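Local atomic coordinates of N-terminal acetyltransferase-like protein (Chaetomium thermophilum, PDB entry 5NNP), a protein that probably serves as the TPR-repeat auxiliary subunit of an N-terminal acetyltransferase complex of the NatA type. Residues A[227-232]-A[242-247]; A[443-448]-A[465-470]; A[688-693]-A[733-738]. One frame throughout, in Å; residues are numbered along the deposited sequence.

The three contacts follow one another along the chain and sample separate places in a helical-repeat scaffold. Contact 1 joins neighbouring antiparallel helices, contact 2 sets a helix against the loop that follows its successor, and contact 3 brings together two nearly parallel helices near the C-terminus. None touches another: the centres of contacts 1 and 2 lie 45 Å apart, and contact 3 is 53 Å from the first and 50 Å from the second. Contact 2 approaches the bound carboxymethyl coenzyme A, about 9 Å from the side chain of Phe468. Other protein chains come within reach of one residue at contact 1 and of several at contacts 2 and 3.

Contact 1 (A[227-232]-A[242-247]); sequences LRASYL and AKAYRA
Ala229 and Ala244 meet in a buried, largely apolar helix-to-helix contact between the consecutive helices 221-234 and 238-251, an antiparallel hairpin of the helical-repeat scaffold. Their CB atoms, both directed at the opposite helix, stand 3.8 Å apart, and the small side chains let the segment axes approach to 8.7 Å. The N-to-C directions differ by 152°. Beside this alanine pair lies the ring of Tyr245. Its CG is anti to its own carbonyl carbon (chi1 -80°), and the ring reaches back to the first helix, where the Ala229 methyl sits over one face in a CH-pi contact. Ala229 CB is 3.9 Å from the ring centroid and only 14° off the ring normal, displaced slightly to the CE1 and CZ side. Ala229 therefore fills the corner between the Ala244 methyl and the aromatic face. On the other flank, Leu232 adds a lighter touch through its CD1, 4.2 Å from Ala244 CB. No hydrogen bond crosses the interface, so the two segments are held by apolar packing and the CH-pi contact. Outside the pair, Ala229 also packs on Leu248 farther along the second helix. Helix 204-214 covers another side of the first helix through Leu211 and Leu208, the former against Arg228 and the latter against Leu232, while Leu262 of helix 256-265 packs on Tyr245, continuing the layered stack of helices in both directions along the chain.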
# COMPACT_ATOMS: atom_id res chain seq x y z
N LEU A 227 -12.08 -19.62 -2.91
CA LEU A 227 -11.27 -20.81 -2.70
C LEU A 227 -11.89 -22.02 -3.41
O LEU A 227 -11.18 -22.79 -4.08
CB LEU A 227 -11.11 -21.10 -1.20
CG LEU A 227 -10.26 -20.10 -0.41
CD1 LEU A 227 -10.33 -20.40 1.07
CD2 LEU A 227 -8.83 -20.13 -0.87
N ARG A 228 -13.21 -22.18 -3.30
CA ARG A 228 -13.86 -23.31 -3.96
C ARG A 228 -13.62 -23.27 -5.48
O ARG A 228 -13.27 -24.29 -6.08
CB ARG A 228 -15.36 -23.33 -3.65
CG ARG A 228 -16.15 -24.40 -4.42
CD ARG A 228 -17.38 -24.91 -3.65
NE ARG A 228 -18.28 -23.84 -3.25
CZ ARG A 228 -18.74 -23.66 -2.02
NH1 ARG A 228 -18.40 -24.51 -1.06
NH2 ARG A 228 -19.54 -22.64 -1.75
N ALA A 229 -13.77 -22.11 -6.10
CA ALA A 229 -13.62 -22.03 -7.56
C ALA A 229 -12.18 -22.26 -7.96
O ALA A 229 -11.90 -23.01 -8.90
CB ALA A 229 -14.11 -20.68 -8.09
N SER A 230 -11.27 -21.61 -7.25
CA SER A 230 -9.85 -21.76 -7.50
C SER A 230 -9.40 -23.22 -7.46
O SER A 230 -8.67 -23.67 -8.34
CB SER A 230 -9.06 -20.93 -6.49
OG SER A 230 -7.67 -21.06 -6.72
N TYR A 231 -9.83 -23.96 -6.44
CA TYR A 231 -9.41 -25.35 -6.27
C TYR A 231 -10.01 -26.25 -7.34
O TYR A 231 -9.32 -27.10 -7.92
CB TYR A 231 -9.82 -25.89 -4.91
CG TYR A 231 -9.18 -25.23 -3.72
CD1 TYR A 231 -7.94 -24.62 -3.82
CD2 TYR A 231 -9.81 -25.23 -2.48
CE1 TYR A 231 -7.35 -24.03 -2.73
CE2 TYR A 231 -9.23 -24.64 -1.38
CZ TYR A 231 -7.99 -24.05 -1.50
OH TYR A 231 -7.42 -23.46 -0.40
N LEU A 232 -11.31 -26.09 -7.58
CA LEU A 232 -11.97 -26.88 -8.60
C LEU A 232 -11.29 -26.68 -9.95
O LEU A 232 -11.07 -27.65 -10.69
CB LEU A 232 -13.45 -26.53 -8.71
CG LEU A 232 -14.37 -27.00 -7.59
CD1 LEU A 232 -15.79 -26.48 -7.82
CD2 LEU A 232 -14.38 -28.52 -7.47
N ALA A 242 -17.32 -24.32 -13.26
CA ALA A 242 -18.25 -23.49 -14.00
C ALA A 242 -19.34 -23.00 -13.06
O ALA A 242 -19.61 -21.81 -12.99
CB ALA A 242 -18.85 -24.26 -15.16
N LYS A 243 -19.95 -23.93 -12.33
CA LYS A 243 -21.00 -23.56 -11.40
C LYS A 243 -20.50 -22.59 -10.33
O LYS A 243 -21.23 -21.71 -9.87
CB LYS A 243 -21.60 -24.80 -10.74
CG LYS A 243 -22.76 -24.48 -9.81
CD LYS A 243 -23.52 -25.72 -9.36
CE LYS A 243 -24.81 -25.33 -8.66
NZ LYS A 243 -25.59 -26.53 -8.24
N ALA A 244 -19.23 -22.75 -9.96
CA ALA A 244 -18.64 -21.94 -8.90
C ALA A 244 -18.39 -20.51 -9.34
O ALA A 244 -18.61 -19.57 -8.57
CB ALA A 244 -17.34 -22.57 -8.41
N TYR A 245 -17.92 -20.35 -10.57
CA TYR A 245 -17.66 -19.02 -11.11
C TYR A 245 -18.97 -18.28 -11.39
O TYR A 245 -19.04 -17.05 -11.27
CB TYR A 245 -16.80 -19.11 -12.37
CG TYR A 245 -15.33 -19.29 -12.05
CD1 TYR A 245 -14.62 -18.29 -11.38
CD2 TYR A 245 -14.66 -20.46 -12.38
CE1 TYR A 245 -13.27 -18.44 -11.07
CE2 TYR A 245 -13.31 -20.62 -12.08
CZ TYR A 245 -12.63 -19.61 -11.42
OH TYR A 245 -11.29 -19.76 -11.12
N ARG A 246 -20.01 -19.04 -11.73
CA ARG A 246 -21.33 -18.45 -11.88
C ARG A 246 -21.82 -17.87 -10.55
O ARG A 246 -22.38 -16.78 -10.52
CB ARG A 246 -22.33 -19.47 -12.42
CG ARG A 246 -22.17 -19.73 -13.89
CD ARG A 246 -23.33 -20.51 -14.46
NE ARG A 246 -23.49 -20.20 -15.87
CZ ARG A 246 -22.98 -20.92 -16.86
NH1 ARG A 246 -22.28 -22.02 -16.59
NH2 ARG A 246 -23.17 -20.54 -18.12
N ALA A 247 -21.61 -18.61 -9.47
CA ALA A 247 -21.95 -18.13 -8.12
C ALA A 247 -21.27 -16.81 -7.79
O ALA A 247 -21.89 -15.89 -7.24
CB ALA A 247 -21.59 -19.17 -7.09

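Contact 2 (A[443-448]-A[465-470]); sequences YINSKA and MGLFTR. With PO4 (phosphate ion), chain U.
Asn445 is the centre of the contact between helix 442-454 and the loop after helix 458-465, packed against Phe468, Met465 and Leu467. The van der Waals part comes first. With CG anti to the backbone N, chi1 (180°) carries that atom over to the loop, 3.6 Å from Phe468 CD1. The two side chains slide past each other in opposite directions, with the amide and ring planes turned 54° apart. Farther back on the same side chain, Asn445 CB rests 3.7 Å from Phe468 CE1. Leu467 adds its CB, 3.8 Å from Asn445 ND2, and Met465, its chain bent at chi2 and chi3, brings SD to 4.1 Å from Asn445 OD1.

No hydrogen bond crosses between the segments; the polar end of Asn445 is held by Thr464 O, immediately before the loop segment, which accepts a bond from ND2. Ser446 OG is bonded to Arg442 O one turn back along its own helix. An alanine in place of Asn445 would probably leave Thr464 O without this bond and open a gap beside CD1 of Phe468.

A weak bond to a phosphate lies elsewhere on the helix. Lys447 NZ is 3.0 Å from O3 of this ion, probably from the crystallisation liquor, which Lys450 and Arg416 also bind.

At the end of helix 458-465, Phe468 N bonds back to Met465 O at 2.9 Å, a turn that brings Phe468 to the side facing Asn445. Trp488 of helix 487-499 packs on both Ser446 and Met465, and an apolar side chain of another protein chain packs on Phe468. The arrangement is that of an alpha-alpha hairpin in a helical-repeat scaffold, its second helix running out into a loop folded back on the first.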
# COMPACT_ATOMS: atom_id res chain seq x y z
N TYR A 443 -10.24 17.05 -5.97
CA TYR A 443 -9.54 16.49 -7.11
C TYR A 443 -9.06 17.56 -8.05
O TYR A 443 -7.92 17.55 -8.46
CB TYR A 443 -10.41 15.51 -7.89
CG TYR A 443 -9.66 14.91 -9.06
CD1 TYR A 443 -9.55 15.60 -10.27
CD2 TYR A 443 -9.04 13.67 -8.96
CE1 TYR A 443 -8.86 15.08 -11.33
CE2 TYR A 443 -8.35 13.14 -10.02
CZ TYR A 443 -8.27 13.85 -11.21
OH TYR A 443 -7.59 13.32 -12.28
N ILE A 444 -9.95 18.49 -8.41
CA ILE A 444 -9.55 19.55 -9.31
C ILE A 444 -8.59 20.51 -8.58
O ILE A 444 -7.70 21.07 -9.19
CB ILE A 444 -10.79 20.31 -9.90
CG1 ILE A 444 -10.35 21.18 -11.10
CG2 ILE A 444 -11.54 21.15 -8.85
CD1 ILE A 444 -9.58 20.38 -12.16
N ASN A 445 -8.75 20.66 -7.27
CA ASN A 445 -7.80 21.48 -6.54
C ASN A 445 -6.40 20.88 -6.62
O ASN A 445 -5.42 21.60 -6.84
CB ASN A 445 -8.23 21.65 -5.08
CG ASN A 445 -7.25 22.50 -4.27
OD1 ASN A 445 -6.24 21.99 -3.78
ND2 ASN A 445 -7.55 23.79 -4.12
N SER A 446 -6.31 19.56 -6.47
CA SER A 446 -5.03 18.85 -6.54
C SER A 446 -4.38 18.95 -7.92
O SER A 446 -3.16 19.08 -8.03
CB SER A 446 -5.21 17.38 -6.16
OG SER A 446 -5.72 17.24 -4.85
N LYS A 447 -5.18 18.89 -8.97
CA LYS A 447 -4.70 19.05 -10.33
C LYS A 447 -4.08 20.43 -10.57
O LYS A 447 -3.02 20.56 -11.20
CB LYS A 447 -5.85 18.83 -11.30
CG LYS A 447 -5.89 17.46 -11.87
CD LYS A 447 -4.80 17.29 -12.88
CE LYS A 447 -4.74 15.85 -13.36
NZ LYS A 447 -4.14 14.95 -12.32
N ALA A 448 -4.74 21.45 -10.06
CA ALA A 448 -4.28 22.81 -10.28
C ALA A 448 -2.93 23.00 -9.59
O ALA A 448 -1.97 23.48 -10.19
CB ALA A 448 -5.31 23.84 -9.78
N MET A 465 -3.29 24.37 -2.31
CA MET A 465 -3.54 23.24 -1.45
C MET A 465 -4.08 23.72 -0.10
O MET A 465 -4.86 23.03 0.55
CB MET A 465 -2.28 22.39 -1.27
CG MET A 465 -1.75 21.79 -2.56
SD MET A 465 -2.59 20.31 -3.16
CE MET A 465 -2.12 19.11 -1.90
N GLY A 466 -3.65 24.92 0.30
CA GLY A 466 -4.12 25.54 1.53
C GLY A 466 -5.63 25.69 1.57
O GLY A 466 -6.22 25.79 2.65
N LEU A 467 -6.28 25.69 0.41
CA LEU A 467 -7.73 25.75 0.37
C LEU A 467 -8.39 24.49 0.97
O LEU A 467 -9.56 24.52 1.35
CB LEU A 467 -8.22 25.98 -1.06
CG LEU A 467 -8.32 27.42 -1.61
CD1 LEU A 467 -7.48 28.41 -0.82
CD2 LEU A 467 -7.97 27.44 -3.09
N PHE A 468 -7.64 23.39 1.08
CA PHE A 468 -8.20 22.14 1.61
C PHE A 468 -7.49 21.54 2.82
O PHE A 468 -7.99 20.58 3.39
CB PHE A 468 -8.28 21.09 0.50
CG PHE A 468 -9.44 21.29 -0.43
CD1 PHE A 468 -9.39 22.26 -1.42
CD2 PHE A 468 -10.59 20.51 -0.31
CE1 PHE A 468 -10.47 22.45 -2.28
CE2 PHE A 468 -11.66 20.69 -1.15
CZ PHE A 468 -11.62 21.67 -2.14
N THR A 469 -6.36 22.10 3.24
CA THR A 469 -5.64 21.65 4.44
C THR A 469 -6.23 22.28 5.68
O THR A 469 -6.73 23.40 5.62
CB THR A 469 -4.13 21.98 4.37
OG1 THR A 469 -3.96 23.40 4.28
CG2 THR A 469 -3.48 21.29 3.18
N ARG A 470 -6.17 21.58 6.82
CA ARG A 470 -6.81 22.09 8.04
C ARG A 470 -6.25 23.46 8.40
O ARG A 470 -5.04 23.67 8.36
CB ARG A 470 -6.65 21.09 9.20
CG ARG A 470 -7.49 19.84 8.99
CD ARG A 470 -7.52 18.88 10.19
NE ARG A 470 -6.28 18.12 10.35
CZ ARG A 470 -5.90 17.10 9.57
NH1 ARG A 470 -6.64 16.70 8.55
NH2 ARG A 470 -4.75 16.48 9.82
P PO4 U . -2.32 14.84 -15.77
O1 PO4 U . -2.38 16.21 -16.40
O2 PO4 U . -1.30 14.02 -16.53
O3 PO4 U . -1.88 14.94 -14.32
O4 PO4 U . -3.69 14.21 -15.84

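Contact 3 (A[688-693]-A[733-738]); sequences KYLLAL and EVIQAE
Ile735 CD1 reaches across to helix 689-702 and forms the close-packed part of the contact with helix 729-739. It lies 3.8 Å from Leu690 CD1. The same methyl sits 3.8 Å from the carbonyl oxygen Tyr689 O, so it touches both backbone and side chain of the facing helix. Leu690 CG is anti to the backbone N (chi1 -167°), and its CD1 also meets Val734 CG1 at 4.1 Å. The Leu690 and Ile735 side chains cross obliquely. The segment axes, 10.5 Å apart, run almost parallel at 23°. Buried Leu693 belongs to this part too, its CD2 4.0 Å from Ile735 O. Val720 of helix 707-723 packs on Ile735, and Leu716 of that helix on Leu693.

The looser side is the partly exposed Glu738. Leu693 CD2 rests 4.0 Å from Glu738 CB, the two side chains crossing at about a right angle. The carboxylate leads away, the chain bending at chi2, and OE2 forms a salt bridge with Lys697 and a hydrogen bond with Gln45 of a neighbouring protein chain. That chain also packs Leu18 on Leu690 and Ile37 on Val734.

With no hydrogen bond between the two segments, their hold on each other rests on aliphatic burial, while the salt bridge to Lys697 ties the same two helices together just past them and Gln45 of the neighbouring chain adds its hydrogen bond.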
# COMPACT_ATOMS: atom_id res chain seq x y z
N LYS A 688 34.28 1.98 -5.74
CA LYS A 688 33.90 0.60 -5.46
C LYS A 688 33.50 -0.08 -6.76
O LYS A 688 32.33 -0.25 -7.05
CB LYS A 688 32.77 0.54 -4.43
CG LYS A 688 33.14 1.10 -3.06
CD LYS A 688 34.30 0.32 -2.42
CE LYS A 688 34.81 0.97 -1.13
NZ LYS A 688 33.78 1.05 -0.05
N TYR A 689 34.51 -0.49 -7.52
CA TYR A 689 34.32 -0.97 -8.88
C TYR A 689 33.62 -2.33 -8.98
O TYR A 689 33.11 -2.69 -10.04
CB TYR A 689 35.68 -1.03 -9.59
CG TYR A 689 36.43 0.28 -9.54
CD1 TYR A 689 35.87 1.45 -10.07
CD2 TYR A 689 37.69 0.37 -8.96
CE1 TYR A 689 36.53 2.65 -10.03
CE2 TYR A 689 38.37 1.57 -8.92
CZ TYR A 689 37.78 2.71 -9.46
OH TYR A 689 38.44 3.91 -9.42
N LEU A 690 33.60 -3.09 -7.89
CA LEU A 690 32.93 -4.39 -7.91
C LEU A 690 31.40 -4.22 -7.86
O LEU A 690 30.66 -4.92 -8.56
CB LEU A 690 33.40 -5.26 -6.74
CG LEU A 690 32.99 -6.72 -6.87
CD1 LEU A 690 33.40 -7.27 -8.22
CD2 LEU A 690 33.56 -7.57 -5.75
N LEU A 691 30.93 -3.29 -7.04
CA LEU A 691 29.51 -3.00 -6.96
C LEU A 691 29.04 -2.31 -8.24
O LEU A 691 27.94 -2.56 -8.73
CB LEU A 691 29.20 -2.13 -5.74
CG LEU A 691 29.53 -2.78 -4.40
CD1 LEU A 691 29.06 -1.93 -3.23
CD2 LEU A 691 28.93 -4.17 -4.34
N ALA A 692 29.89 -1.44 -8.77
CA ALA A 692 29.64 -0.80 -10.05
C ALA A 692 29.33 -1.85 -11.12
O ALA A 692 28.34 -1.73 -11.85
CB ALA A 692 30.84 0.06 -10.47
N LEU A 693 30.17 -2.87 -11.21
CA LEU A 693 29.98 -3.95 -12.17
C LEU A 693 28.67 -4.69 -11.93
O LEU A 693 28.00 -5.11 -12.87
CB LEU A 693 31.15 -4.93 -12.10
CG LEU A 693 31.07 -6.09 -13.09
CD1 LEU A 693 30.95 -5.56 -14.50
CD2 LEU A 693 32.31 -6.96 -12.94
N GLU A 733 41.03 -10.13 -10.59
CA GLU A 733 40.64 -11.34 -11.32
C GLU A 733 39.14 -11.39 -11.60
O GLU A 733 38.73 -11.63 -12.74
CB GLU A 733 41.06 -12.59 -10.54
CG GLU A 733 40.59 -13.88 -11.18
CD GLU A 733 41.25 -15.10 -10.58
OE1 GLU A 733 42.40 -14.99 -10.11
OE2 GLU A 733 40.60 -16.17 -10.57
N VAL A 734 38.34 -11.16 -10.57
CA VAL A 734 36.90 -11.26 -10.68
C VAL A 734 36.36 -10.18 -11.61
O VAL A 734 35.45 -10.42 -12.40
CB VAL A 734 36.21 -11.12 -9.31
CG1 VAL A 734 34.70 -10.99 -9.48
CG2 VAL A 734 36.56 -12.29 -8.41
N ILE A 735 36.95 -8.99 -11.50
CA ILE A 735 36.56 -7.85 -12.32
C ILE A 735 36.72 -8.16 -13.81
O ILE A 735 35.75 -8.11 -14.57
CB ILE A 735 37.41 -6.60 -11.97
CG1 ILE A 735 36.98 -6.03 -10.61
CG2 ILE A 735 37.28 -5.54 -13.05
CD1 ILE A 735 35.67 -5.37 -10.62
N GLN A 736 37.95 -8.48 -14.22
CA GLN A 736 38.25 -8.73 -15.62
C GLN A 736 37.49 -9.93 -16.17
O GLN A 736 37.11 -9.94 -17.34
CB GLN A 736 39.76 -8.93 -15.80
CG GLN A 736 40.57 -7.63 -15.71
CD GLN A 736 42.06 -7.83 -15.97
OE1 GLN A 736 42.60 -8.92 -15.77
NE2 GLN A 736 42.74 -6.78 -16.41
N ALA A 737 37.26 -10.93 -15.33
CA ALA A 737 36.58 -12.14 -15.75
C ALA A 737 35.10 -11.89 -16.07
O ALA A 737 34.60 -12.29 -17.12
CB ALA A 737 36.72 -13.24 -14.69
N GLU A 738 34.39 -11.22 -15.15
CA GLU A 738 32.96 -11.01 -15.29
C GLU A 738 32.64 -9.79 -16.13
O GLU A 738 31.48 -9.50 -16.41
CB GLU A 738 32.30 -10.88 -13.92
CG GLU A 738 32.36 -12.15 -13.10
CD GLU A 738 31.48 -13.25 -13.65
OE1 GLU A 738 31.85 -14.44 -13.52
OE2 GLU A 738 30.40 -12.93 -14.21